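Local structure of iron-regulated ABC transporter siderophore-binding protein SirA (Staphylococcus aureus subsp. aureus, 3MWF) at residues A31-V36 / E56-D61; L217-H222 / N253-K258; K9-T14 / S109-F114; E47-K52 / S228-K233. The protein binds the iron-loaded siderophore staphyloferrin B and probably delivers it to a membrane ABC transporter for iron uptake. All blocks are in the same frame, centred on the assembly; numbering follows the deposited sequence. Where two conformers were deposited one is given.

In the fold
A siderophore-binding protein of two lobes illustrates how contacts divide between lobes and the cleft between them. Interactions 1 and 3 belong to the N-terminal lobe, whose six-stranded sheet includes 24-26 and 107-110; along the chain, interaction 1 is nested inside the loop that interaction 3 closes. Interaction 2 lies in the other lobe, beside the sheet containing 222-227, its centre about 35 Å from that of interaction 1. The long helix 130-155 lies between the two sheets in sequence and probably links the lobes, which would leave interaction 4 at the cleft as a contact between their loops beside the ligand. Its 47-52 loop meets interaction 1 at E56, and it shares SE8 with interaction 3.

Interaction 1: residues A31-V36 / E56-D61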
# COMPACT_ATOMS: atom_id res chain seq x y z
N ALA A 31 -1.74 4.50 -7.56
CA ALA A 31 -2.10 5.61 -8.44
C ALA A 31 -3.26 5.17 -9.33
O ALA A 31 -4.22 5.92 -9.55
CB ALA A 31 -0.89 6.03 -9.27
N THR A 32 -3.20 3.93 -9.81
CA THR A 32 -4.32 3.39 -10.62
C THR A 32 -5.62 3.37 -9.83
O THR A 32 -6.69 3.78 -10.33
CB THR A 32 -3.98 1.99 -11.10
OG1 THR A 32 -2.75 2.06 -11.83
CG2 THR A 32 -5.07 1.47 -12.07
N ASP A 33 -5.51 2.91 -8.59
CA ASP A 33 -6.64 2.86 -7.68
C ASP A 33 -7.18 4.25 -7.39
O ASP A 33 -8.40 4.47 -7.40
CB ASP A 33 -6.21 2.16 -6.38
CG ASP A 33 -7.35 2.04 -5.36
OD1 ASP A 33 -7.76 3.08 -4.77
OD2 ASP A 33 -7.83 0.89 -5.14
N VAL A 34 -6.29 5.19 -7.13
CA VAL A 34 -6.71 6.56 -6.81
C VAL A 34 -7.39 7.21 -8.02
O VAL A 34 -8.40 7.91 -7.86
CB VAL A 34 -5.51 7.37 -6.26
CG1 VAL A 34 -5.81 8.90 -6.23
CG2 VAL A 34 -5.16 6.89 -4.86
N ALA A 35 -6.86 6.96 -9.22
CA ALA A 35 -7.47 7.55 -10.43
C ALA A 35 -8.92 7.07 -10.54
O ALA A 35 -9.86 7.87 -10.71
CB ALA A 35 -6.69 7.11 -11.66
N VAL A 36 -9.12 5.77 -10.41
CA VAL A 36 -10.47 5.21 -10.43
C VAL A 36 -11.37 5.81 -9.33
O VAL A 36 -12.53 6.19 -9.58
CB VAL A 36 -10.41 3.66 -10.37
CG1 VAL A 36 -11.78 3.03 -10.06
CG2 VAL A 36 -9.81 3.08 -11.66
N GLU A 56 -8.68 -8.24 -9.75
CA GLU A 56 -10.12 -8.52 -9.83
C GLU A 56 -11.01 -7.39 -9.29
O GLU A 56 -12.01 -7.00 -9.91
CB GLU A 56 -10.44 -9.83 -9.09
CG GLU A 56 -11.85 -10.34 -9.34
CD GLU A 56 -11.99 -10.96 -10.71
OE1 GLU A 56 -11.03 -10.86 -11.50
OE2 GLU A 56 -13.04 -11.57 -11.01
N TYR A 57 -10.62 -6.81 -8.15
CA TYR A 57 -11.43 -5.78 -7.51
C TYR A 57 -11.62 -4.52 -8.36
O TYR A 57 -12.62 -3.83 -8.23
CB TYR A 57 -10.91 -5.45 -6.08
CG TYR A 57 -9.86 -4.35 -6.06
CD1 TYR A 57 -8.53 -4.64 -6.26
CD2 TYR A 57 -10.24 -3.01 -5.91
CE1 TYR A 57 -7.55 -3.62 -6.27
CE2 TYR A 57 -9.29 -1.98 -5.92
CZ TYR A 57 -7.95 -2.31 -6.11
OH TYR A 57 -7.03 -1.29 -6.11
N ILE A 58 -10.70 -4.26 -9.29
CA ILE A 58 -10.73 -3.04 -10.09
C ILE A 58 -10.86 -3.22 -11.61
O ILE A 58 -11.04 -2.22 -12.34
CB ILE A 58 -9.47 -2.20 -9.75
CG1 ILE A 58 -9.68 -0.71 -10.03
CG2 ILE A 58 -8.19 -2.78 -10.40
CD1 ILE A 58 -8.53 0.16 -9.50
N LYS A 59 -10.78 -4.45 -12.10
CA LYS A 59 -10.61 -4.65 -13.54
C LYS A 59 -11.81 -4.14 -14.35
O LYS A 59 -11.62 -3.66 -15.47
CB LYS A 59 -10.26 -6.11 -13.89
CG LYS A 59 -11.42 -7.05 -13.80
CD LYS A 59 -11.04 -8.48 -14.09
CE LYS A 59 -12.31 -9.35 -14.05
NZ LYS A 59 -11.95 -10.77 -13.90
N ASN A 60 -13.01 -4.19 -13.76
CA ASN A 60 -14.22 -3.70 -14.45
C ASN A 60 -14.26 -2.18 -14.56
O ASN A 60 -15.04 -1.62 -15.35
CB ASN A 60 -15.52 -4.24 -13.80
CG ASN A 60 -15.70 -5.76 -13.98
OD1 ASN A 60 -15.22 -6.36 -14.95
ND2 ASN A 60 -16.41 -6.39 -13.05
N ASP A 61 -13.42 -1.51 -13.77
CA ASP A 61 -13.23 -0.06 -13.89
C ASP A 61 -12.06 0.27 -14.80
O ASP A 61 -11.82 1.45 -15.09
CB ASP A 61 -12.99 0.56 -12.52
CG ASP A 61 -14.05 0.23 -11.54
OD1 ASP A 61 -13.76 -0.50 -10.56
OD2 ASP A 61 -15.20 0.66 -11.77
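The phenol of Y57 gives its hydrogen to D33 OD2 in a short bond, OH to OD2 2.5 Å, the polar fastening between helix 29-37 and the loop that follows strand 44-45. Both elements belong to the N-terminal lobe of a periplasmic binding protein, where helix 29-37 follows strand 24-26 of the central sheet. D33 reaches the hydroxyl because its CG stands anti to the backbone N (chi1 -179°). OD2 receives the bond on its anti lone pair, the one away from OD1, and lies in the plane of the ring at its edge; carboxylate and ring are turned 36° against each other. The second oxygen is also occupied: OD1 accepts the backbone N-H of K278, and more weakly that of Y277, where helix 277-290 begins. One buried carboxylate thus joins two helices and a loop, and the N-H groups of that helix start would be expected to help stabilise its negative charge.

Next to this bond the contact turns apolar. I58 CB sits over the centre of the Y57 ring, 3.8 Å above its plane, while the outstretched I58 side chain lays CD1 against the helix, 3.8 Å from D33 CA and 3.9 Å from V36 CG2; T32 O is a more distant neighbour of the same methyl. The two branches of V36 divide the work: CG2 faces I58, whereas CG1 meets D61, whose side chain crosses it at about a right angle, with V36 CG1 lying 3.7 Å from D61 CB.

Interaction 2: residues L217-H222 / N253-K258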
# COMPACT_ATOMS: atom_id res chain seq x y z
N LEU A 217 11.83 -8.94 17.02
CA LEU A 217 11.47 -7.62 16.53
C LEU A 217 9.99 -7.52 16.14
O LEU A 217 9.42 -6.42 16.11
CB LEU A 217 12.41 -7.19 15.38
CG LEU A 217 12.35 -5.74 14.87
CD1 LEU A 217 12.68 -4.75 16.00
CD2 LEU A 217 13.32 -5.52 13.66
N MET A 218 9.38 -8.67 15.84
CA MET A 218 7.98 -8.76 15.46
C MET A 218 7.03 -8.66 16.64
O MET A 218 5.81 -8.63 16.46
CB MET A 218 7.73 -10.14 14.81
CG MET A 218 8.57 -10.35 13.56
SD MET A 218 8.30 -12.06 13.03
CE MET A 218 9.40 -12.07 11.63
N ASN A 219 7.56 -8.67 17.87
CA ASN A 219 6.67 -8.84 19.02
C ASN A 219 5.55 -7.79 19.07
O ASN A 219 5.78 -6.62 18.79
CB ASN A 219 7.44 -8.83 20.36
CG ASN A 219 6.62 -9.47 21.47
OD1 ASN A 219 5.82 -10.40 21.22
ND2 ASN A 219 6.77 -8.96 22.69
N ALA A 220 4.34 -8.24 19.42
CA ALA A 220 3.16 -7.42 19.39
C ALA A 220 2.06 -8.14 20.16
O ALA A 220 2.17 -9.35 20.41
CB ALA A 220 2.70 -7.19 17.94
N ASP A 221 1.04 -7.41 20.56
CA ASP A 221 -0.20 -8.01 21.11
C ASP A 221 -1.04 -8.75 20.06
O ASP A 221 -1.73 -9.72 20.39
CB ASP A 221 -1.04 -6.95 21.78
CG ASP A 221 -0.26 -6.21 22.85
OD1 ASP A 221 0.44 -6.87 23.64
OD2 ASP A 221 -0.33 -4.97 22.85
N HIS A 222 -0.97 -8.30 18.81
CA HIS A 222 -1.61 -8.99 17.70
C HIS A 222 -0.70 -8.91 16.47
O HIS A 222 -0.14 -7.84 16.18
CB HIS A 222 -2.96 -8.35 17.37
CG HIS A 222 -3.84 -9.24 16.55
ND1 HIS A 222 -4.86 -9.99 17.10
CD2 HIS A 222 -3.81 -9.55 15.23
CE1 HIS A 222 -5.42 -10.73 16.15
NE2 HIS A 222 -4.81 -10.47 15.01
N ASN A 253 7.48 -17.91 21.07
CA ASN A 253 7.62 -17.04 22.24
C ASN A 253 7.06 -15.63 22.07
O ASN A 253 6.97 -14.87 23.04
CB ASN A 253 9.07 -17.01 22.70
CG ASN A 253 9.42 -18.20 23.58
OD1 ASN A 253 9.37 -18.10 24.79
ND2 ASN A 253 9.71 -19.32 22.96
N LEU A 254 6.63 -15.29 20.85
CA LEU A 254 5.98 -14.01 20.64
C LEU A 254 4.71 -13.93 21.48
O LEU A 254 3.95 -14.92 21.58
CB LEU A 254 5.63 -13.80 19.16
CG LEU A 254 6.81 -13.73 18.20
CD1 LEU A 254 6.34 -13.84 16.75
CD2 LEU A 254 7.57 -12.42 18.39
N ASP A 255 4.44 -12.76 22.04
CA ASP A 255 3.22 -12.53 22.83
C ASP A 255 1.96 -12.90 22.05
O ASP A 255 1.09 -13.61 22.55
CB ASP A 255 3.12 -11.08 23.28
CG ASP A 255 4.22 -10.68 24.27
OD1 ASP A 255 4.92 -11.55 24.80
OD2 ASP A 255 4.37 -9.48 24.51
N ALA A 256 1.83 -12.39 20.82
CA ALA A 256 0.59 -12.64 20.09
C ALA A 256 0.40 -14.14 19.80
O ALA A 256 -0.76 -14.62 19.72
CB ALA A 256 0.52 -11.80 18.79
N VAL A 257 1.51 -14.85 19.59
CA VAL A 257 1.50 -16.26 19.23
C VAL A 257 1.03 -17.08 20.44
O VAL A 257 0.07 -17.88 20.33
CB VAL A 257 2.86 -16.75 18.70
CG1 VAL A 257 2.87 -18.25 18.46
CG2 VAL A 257 3.19 -16.05 17.37
N LYS A 258 1.64 -16.81 21.59
CA LYS A 258 1.23 -17.40 22.88
C LYS A 258 -0.23 -17.19 23.22
O LYS A 258 -0.89 -18.09 23.79
CB LYS A 258 2.10 -16.84 24.02
CG LYS A 258 3.47 -17.43 24.01
CD LYS A 258 4.26 -17.00 25.25
CE LYS A 258 4.52 -15.52 25.29
NZ LYS A 258 5.08 -15.13 26.63
O HOH W 1 3.36 -7.36 23.12
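N219 and D255 are joined twice through the same side-chain amide. N219 OD1 accepts the backbone N-H of D255 at 2.9 Å, with an N-H...O angle of 159° and the donor lying in the carbonyl plane. The ND2 end of that amide donates in return to D255 OD2 at 3.1 Å, a less regular bond, since it meets OD2 from above the carboxylate plane and the two flat groups stand 72° apart. Together the pair fixes the rotation of the amide.

Packing is tight on the inner side. L254, the N-cap residue of helix 255-258, lays its CD2 methyl 3.7 Å from N219 CA and also touches the CB of M218. A256 CB presses into the backbone opposite, 3.4 Å from A220 O and 3.7 Å from H222 CA. The contact closes a beta-alpha-beta crossover in the C-terminal lobe: 217-222 runs into strand 222-227, and helix 255-258 comes at the end of the helical passage to the parallel neighbour 262-263. M218 continues the apolar side toward V166 and I175.

Water takes over at the outer margin. A single molecule donates to D255 OD2 at 2.7 Å and to D221 OD1 at 3.0 Å, bridging two carboxylates whose like charges would probably repel if left unscreened. The other oxygen of D221, OD2, accepts the backbone N-H of K162.

Interaction 3: residues K9-T14 / S109-F114; sequences KHAMGT and STDTVF. With SE8 (5-[(2-{[(3S)-5-{[(2S)-2-amino-2-carboxyethyl]amino}-3-carboxy-3-hydroxy-5-oxopentanoyl]amino}ethyl)amino]-2,5-dioxopentanoic acid), chain C.
H10 holds its CG between the backbone N and the carbonyl carbon (chi1 55°), which brings CG close to S109 N, while M12 CG, anti to its own carbonyl carbon (chi1 -76°), comes to 3.9 Å from S109 CB. The two residues sit in the type I turn from H10 to G13 that joins strands 6-10 and 13-17 into a beta hairpin. Within it, M12 N donates to H10 ND1 from well out of the ring plane, G13 O lies over the centre of one ring face at 3.3 Å, and H10 NE2 is bonded to T15 OG1. Both ring nitrogens thus have a hydrogen-bond partner, which limits rotation of the imidazole.

The tip of the hairpin meets the end of strand 107-110, an edge strand of the N-terminal sheet. A11 N donates to S109 O at 2.8 Å, with an N-H...O angle of 158°, and A11 CB lies 3.2 Å from D111 OD1.

Beyond this junction the chain enters the siderophore pocket. T110 OG1 donates to T112 O at 2.8 Å and also bonds Y28 OH. T112 CG2 covers the centre of one face of F114, whose edge meets SE8 O27, with CD2 at 3.6 Å; V113 CG2 is 3.5 Å from that same oxygen. The neighbours that V113 and F114 offer O27 are carbons, so these two side chains probably contribute shape, while R93, R174 and other pocket residues supply hydrogen bonds.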
# COMPACT_ATOMS: atom_id res chain seq x y z
N LYS A 9 4.21 21.23 -7.57
CA LYS A 9 5.46 20.84 -6.91
C LYS A 9 5.33 19.38 -6.43
O LYS A 9 4.40 19.06 -5.71
CB LYS A 9 5.70 21.73 -5.69
CG LYS A 9 6.39 23.05 -5.98
CD LYS A 9 6.24 24.00 -4.79
CE LYS A 9 7.17 25.21 -4.87
NZ LYS A 9 6.95 26.04 -6.09
N HIS A 10 6.25 18.51 -6.82
CA HIS A 10 6.12 17.10 -6.44
C HIS A 10 7.49 16.54 -6.14
O HIS A 10 8.48 17.30 -6.05
CB HIS A 10 5.39 16.32 -7.56
CG HIS A 10 6.04 16.46 -8.90
ND1 HIS A 10 7.10 15.67 -9.29
CD2 HIS A 10 5.81 17.32 -9.92
CE1 HIS A 10 7.49 16.04 -10.50
NE2 HIS A 10 6.73 17.04 -10.90
N ALA A 11 7.58 15.22 -5.96
CA ALA A 11 8.82 14.62 -5.48
C ALA A 11 10.01 14.74 -6.43
O ALA A 11 11.15 14.65 -5.99
CB ALA A 11 8.59 13.12 -5.08
N MET A 12 9.74 14.96 -7.71
CA MET A 12 10.82 15.01 -8.68
C MET A 12 11.01 16.39 -9.30
O MET A 12 11.76 16.53 -10.27
CB MET A 12 10.60 13.97 -9.77
CG MET A 12 10.92 12.56 -9.35
SD MET A 12 12.68 12.37 -8.96
CE MET A 12 13.47 12.60 -10.57
N GLY A 13 10.36 17.40 -8.75
CA GLY A 13 10.54 18.76 -9.26
C GLY A 13 9.22 19.46 -9.46
O GLY A 13 8.26 19.21 -8.73
N THR A 14 9.19 20.36 -10.45
CA THR A 14 7.98 21.11 -10.78
C THR A 14 7.47 20.74 -12.17
O THR A 14 8.26 20.65 -13.12
CB THR A 14 8.29 22.63 -10.75
OG1 THR A 14 8.68 22.99 -9.41
CG2 THR A 14 7.09 23.44 -11.18
N SER A 109 5.03 13.10 -9.54
CA SER A 109 5.62 11.95 -8.81
C SER A 109 5.50 12.08 -7.29
O SER A 109 5.84 13.13 -6.74
CB SER A 109 7.11 11.83 -9.18
OG SER A 109 7.72 10.68 -8.61
N THR A 110 5.03 11.03 -6.61
CA THR A 110 5.13 10.96 -5.15
C THR A 110 6.46 10.30 -4.83
O THR A 110 7.10 9.72 -5.69
CB THR A 110 4.05 10.06 -4.57
OG1 THR A 110 4.03 8.84 -5.34
CG2 THR A 110 2.66 10.72 -4.63
N ASP A 111 6.87 10.37 -3.57
CA ASP A 111 8.12 9.73 -3.16
C ASP A 111 8.03 8.20 -3.30
O ASP A 111 8.94 7.54 -3.81
CB ASP A 111 8.39 10.04 -1.70
CG ASP A 111 9.04 11.40 -1.47
OD1 ASP A 111 9.75 11.92 -2.37
OD2 ASP A 111 8.89 11.92 -0.34
N THR A 112 6.94 7.63 -2.79
CA THR A 112 6.79 6.18 -2.86
C THR A 112 5.40 5.78 -3.31
O THR A 112 4.63 6.60 -3.78
CB THR A 112 7.18 5.46 -1.55
OG1 THR A 112 7.30 4.00 -1.74
CG2 THR A 112 6.17 5.81 -0.49
N VAL A 113 5.10 4.49 -3.14
CA VAL A 113 3.92 3.94 -3.78
C VAL A 113 2.78 3.68 -2.81
O VAL A 113 1.68 3.34 -3.24
CB VAL A 113 4.25 2.62 -4.55
CG1 VAL A 113 5.31 2.88 -5.63
CG2 VAL A 113 4.68 1.48 -3.56
N PHE A 114 3.07 3.75 -1.51
CA PHE A 114 2.09 3.24 -0.52
C PHE A 114 1.42 4.32 0.33
O PHE A 114 0.51 4.00 1.14
CB PHE A 114 2.71 2.15 0.39
CG PHE A 114 3.95 2.60 1.11
CD1 PHE A 114 3.86 3.50 2.20
CD2 PHE A 114 5.20 2.15 0.71
CE1 PHE A 114 5.03 3.94 2.86
CE2 PHE A 114 6.37 2.55 1.35
CZ PHE A 114 6.29 3.45 2.45
C1 SE8 C . 9.31 -5.34 -6.32
C2 SE8 C . 8.90 -6.58 -5.57
C3 SE8 C . 7.46 -6.95 -5.88
N4 SE8 C . 6.50 -5.97 -5.38
C5 SE8 C . 5.93 -6.09 -4.21
C6 SE8 C . 5.09 -4.93 -3.73
C7 SE8 C . 5.96 -3.86 -3.07
C8 SE8 C . 5.07 -2.64 -2.78
C9 SE8 C . 5.74 -1.57 -1.92
N10 SE8 C . 7.04 -1.36 -2.08
C11 SE8 C . 7.68 -0.33 -1.30
C12 SE8 C . 8.27 0.75 -2.20
N13 SE8 C . 9.29 1.54 -1.52
C14 SE8 C . 10.59 1.16 -1.39
C15 SE8 C . 11.16 0.11 -2.29
C16 SE8 C . 10.68 -1.17 -1.64
C17 SE8 C . 10.41 -2.31 -2.56
C18 SE8 C . 11.15 -3.52 -2.22
O19 SE8 C . 9.53 -5.42 -7.55
O20 SE8 C . 9.46 -4.28 -5.67
N21 SE8 C . 9.09 -6.35 -4.13
O22 SE8 C . 6.04 -7.07 -3.49
C23 SE8 C . 6.61 -4.42 -1.82
O24 SE8 C . 5.93 -4.56 -0.78
O25 SE8 C . 7.83 -4.72 -1.84
O26 SE8 C . 7.03 -3.53 -3.97
O27 SE8 C . 5.06 -0.93 -1.12
O28 SE8 C . 11.33 1.63 -0.54
O29 SE8 C . 9.54 -2.29 -3.44
O30 SE8 C . 10.68 -4.60 -2.57
O31 SE8 C . 12.21 -3.44 -1.55

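Interaction 4: residues E47-K52 / S228-K233; sequences ESWTQK and SDPNAK. With SE8 (5-[(2-{[(3S)-5-{[(2S)-2-amino-2-carboxyethyl]amino}-3-carboxy-3-hydroxy-5-oxopentanoyl]amino}ethyl)amino]-2,5-dioxopentanoic acid), chain C.
W49 and P230 come from opposite lobes, and the hydrogen bonding between their loops passes through water: the carbonyl O of W49 accepts from two molecules at once. One lies 2.7 Å from W49 O and donates also to P230 O at 2.9 Å; the other lies 3.0 Å from W49 O and accepts from N231 ND2 at 2.6 Å. Direct contact is apolar, W49 CB against P230 CG at 3.9 Å, with the oxygen N231 OD1 at the indole edge near CZ3.

This is the mouth of the cleft between the two lobes of a periplasmic binding protein, and both residues line the staphyloferrin B pocket. The indole turns one face to the ligand: SE8 N4 lies 3.3 Å above its plane, offset toward the rim, and the W49 side chain is about 5 Å from the bound iron(III) ion. P230 CD touches the ligand from the other lobe, 3.4 Å from SE8 O22. D229, before the proline, is bonded to A170 N through OD2.

Because van der Waals contact and water bridges, not direct hydrogen bonds, join these two loops, the seam could probably adjust slightly as ligand enters or leaves.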
# COMPACT_ATOMS: atom_id res chain seq x y z
N GLU A 47 0.80 -3.18 -14.98
CA GLU A 47 0.10 -4.43 -14.65
C GLU A 47 0.02 -4.62 -13.13
O GLU A 47 0.88 -4.15 -12.39
CB GLU A 47 0.79 -5.62 -15.31
CG GLU A 47 2.03 -6.09 -14.65
CD GLU A 47 2.74 -7.17 -15.43
OE1 GLU A 47 2.37 -7.41 -16.60
OE2 GLU A 47 3.69 -7.75 -14.87
N SER A 48 -1.01 -5.33 -12.67
CA SER A 48 -1.12 -5.68 -11.27
C SER A 48 -0.02 -6.65 -10.87
O SER A 48 0.50 -7.41 -11.69
CB SER A 48 -2.50 -6.28 -10.99
OG SER A 48 -2.76 -7.36 -11.90
N TRP A 49 0.33 -6.67 -9.58
CA TRP A 49 1.39 -7.53 -9.14
C TRP A 49 0.99 -9.01 -9.16
O TRP A 49 1.84 -9.89 -9.39
CB TRP A 49 1.76 -7.20 -7.69
CG TRP A 49 2.53 -5.92 -7.48
CD1 TRP A 49 2.10 -4.82 -6.80
CD2 TRP A 49 3.86 -5.63 -7.93
NE1 TRP A 49 3.07 -3.83 -6.82
CE2 TRP A 49 4.17 -4.31 -7.48
CE3 TRP A 49 4.81 -6.34 -8.65
CZ2 TRP A 49 5.41 -3.69 -7.73
CZ3 TRP A 49 6.06 -5.73 -8.92
CH2 TRP A 49 6.34 -4.41 -8.44
N THR A 50 -0.27 -9.26 -8.88
CA THR A 50 -0.83 -10.63 -8.98
C THR A 50 -2.16 -10.48 -9.70
O THR A 50 -2.57 -9.35 -10.01
CB THR A 50 -1.08 -11.27 -7.59
OG1 THR A 50 -2.05 -10.48 -6.87
CG2 THR A 50 0.22 -11.43 -6.79
N GLN A 51 -2.83 -11.60 -9.99
CA GLN A 51 -4.06 -11.54 -10.80
C GLN A 51 -3.82 -10.76 -12.09
O GLN A 51 -4.69 -10.03 -12.54
CB GLN A 51 -5.21 -10.91 -10.02
CG GLN A 51 -5.52 -11.67 -8.72
CD GLN A 51 -6.69 -11.10 -7.96
OE1 GLN A 51 -7.07 -9.94 -8.14
NE2 GLN A 51 -7.29 -11.93 -7.10
N LYS A 52 -2.66 -10.96 -12.71
CA LYS A 52 -2.29 -10.14 -13.87
C LYS A 52 -3.29 -10.32 -15.00
O LYS A 52 -3.81 -11.43 -15.19
CB LYS A 52 -0.91 -10.56 -14.38
CG LYS A 52 0.22 -10.36 -13.40
CD LYS A 52 1.56 -10.60 -14.08
CE LYS A 52 2.69 -10.34 -13.10
NZ LYS A 52 4.00 -10.11 -13.83
N SER A 228 3.14 -13.22 0.68
CA SER A 228 3.19 -12.44 -0.56
C SER A 228 4.60 -12.33 -1.08
O SER A 228 5.51 -11.93 -0.36
CB SER A 228 2.61 -11.03 -0.32
OG SER A 228 2.62 -10.24 -1.51
N ASP A 229 4.79 -12.72 -2.33
CA ASP A 229 6.06 -12.48 -3.03
C ASP A 229 5.76 -12.58 -4.54
O ASP A 229 5.93 -13.66 -5.16
CB ASP A 229 7.16 -13.48 -2.60
CG ASP A 229 8.54 -13.10 -3.10
OD1 ASP A 229 8.65 -12.29 -4.04
OD2 ASP A 229 9.55 -13.66 -2.61
N PRO A 230 5.29 -11.46 -5.12
CA PRO A 230 4.68 -11.52 -6.46
C PRO A 230 5.62 -12.05 -7.52
O PRO A 230 5.18 -12.78 -8.43
CB PRO A 230 4.37 -10.06 -6.76
CG PRO A 230 3.93 -9.55 -5.39
CD PRO A 230 4.95 -10.18 -4.44
N ASN A 231 6.87 -11.65 -7.44
CA ASN A 231 7.82 -12.05 -8.47
C ASN A 231 8.62 -13.34 -8.23
O ASN A 231 9.48 -13.71 -9.06
CB ASN A 231 8.64 -10.84 -8.86
CG ASN A 231 7.83 -9.87 -9.73
OD1 ASN A 231 8.22 -8.72 -9.93
ND2 ASN A 231 6.71 -10.35 -10.26
N ALA A 232 8.31 -14.05 -7.15
CA ALA A 232 8.90 -15.38 -6.91
C ALA A 232 8.55 -16.28 -8.09
O ALA A 232 7.41 -16.29 -8.54
CB ALA A 232 8.37 -16.01 -5.61
N LYS A 233 9.52 -17.04 -8.57
CA LYS A 233 9.25 -18.02 -9.63
C LYS A 233 8.49 -19.24 -9.13
O LYS A 233 7.76 -19.86 -9.90
CB LYS A 233 10.56 -18.40 -10.34
CG LYS A 233 11.11 -17.21 -11.12
CD LYS A 233 12.22 -17.53 -12.07
CE LYS A 233 12.27 -16.46 -13.18
NZ LYS A 233 11.52 -16.83 -14.48
C1 SE8 C . 9.31 -5.34 -6.32
C2 SE8 C . 8.90 -6.58 -5.57
C3 SE8 C . 7.46 -6.95 -5.88
N4 SE8 C . 6.50 -5.97 -5.38
C5 SE8 C . 5.93 -6.09 -4.21
C6 SE8 C . 5.09 -4.93 -3.73
C7 SE8 C . 5.96 -3.86 -3.07
C8 SE8 C . 5.07 -2.64 -2.78
C9 SE8 C . 5.74 -1.57 -1.92
N10 SE8 C . 7.04 -1.36 -2.08
C11 SE8 C . 7.68 -0.33 -1.30
C12 SE8 C . 8.27 0.75 -2.20
N13 SE8 C . 9.29 1.54 -1.52
C14 SE8 C . 10.59 1.16 -1.39
C15 SE8 C . 11.16 0.11 -2.29
C16 SE8 C . 10.68 -1.17 -1.64
C17 SE8 C . 10.41 -2.31 -2.56
C18 SE8 C . 11.15 -3.52 -2.22
O19 SE8 C . 9.53 -5.42 -7.55
O20 SE8 C . 9.46 -4.28 -5.67
N21 SE8 C . 9.09 -6.35 -4.13
O22 SE8 C . 6.04 -7.07 -3.49
C23 SE8 C . 6.61 -4.42 -1.82
O24 SE8 C . 5.93 -4.56 -0.78
O25 SE8 C . 7.83 -4.72 -1.84
O26 SE8 C . 7.03 -3.53 -3.97
O27 SE8 C . 5.06 -0.93 -1.12
O28 SE8 C . 11.33 1.63 -0.54
O29 SE8 C . 9.54 -2.29 -3.44
O30 SE8 C . 10.68 -4.60 -2.57
O31 SE8 C . 12.21 -3.44 -1.55
O HOH W 2 4.39 -9.21 -10.83
O HOH W 3 2.62 -12.42 -9.82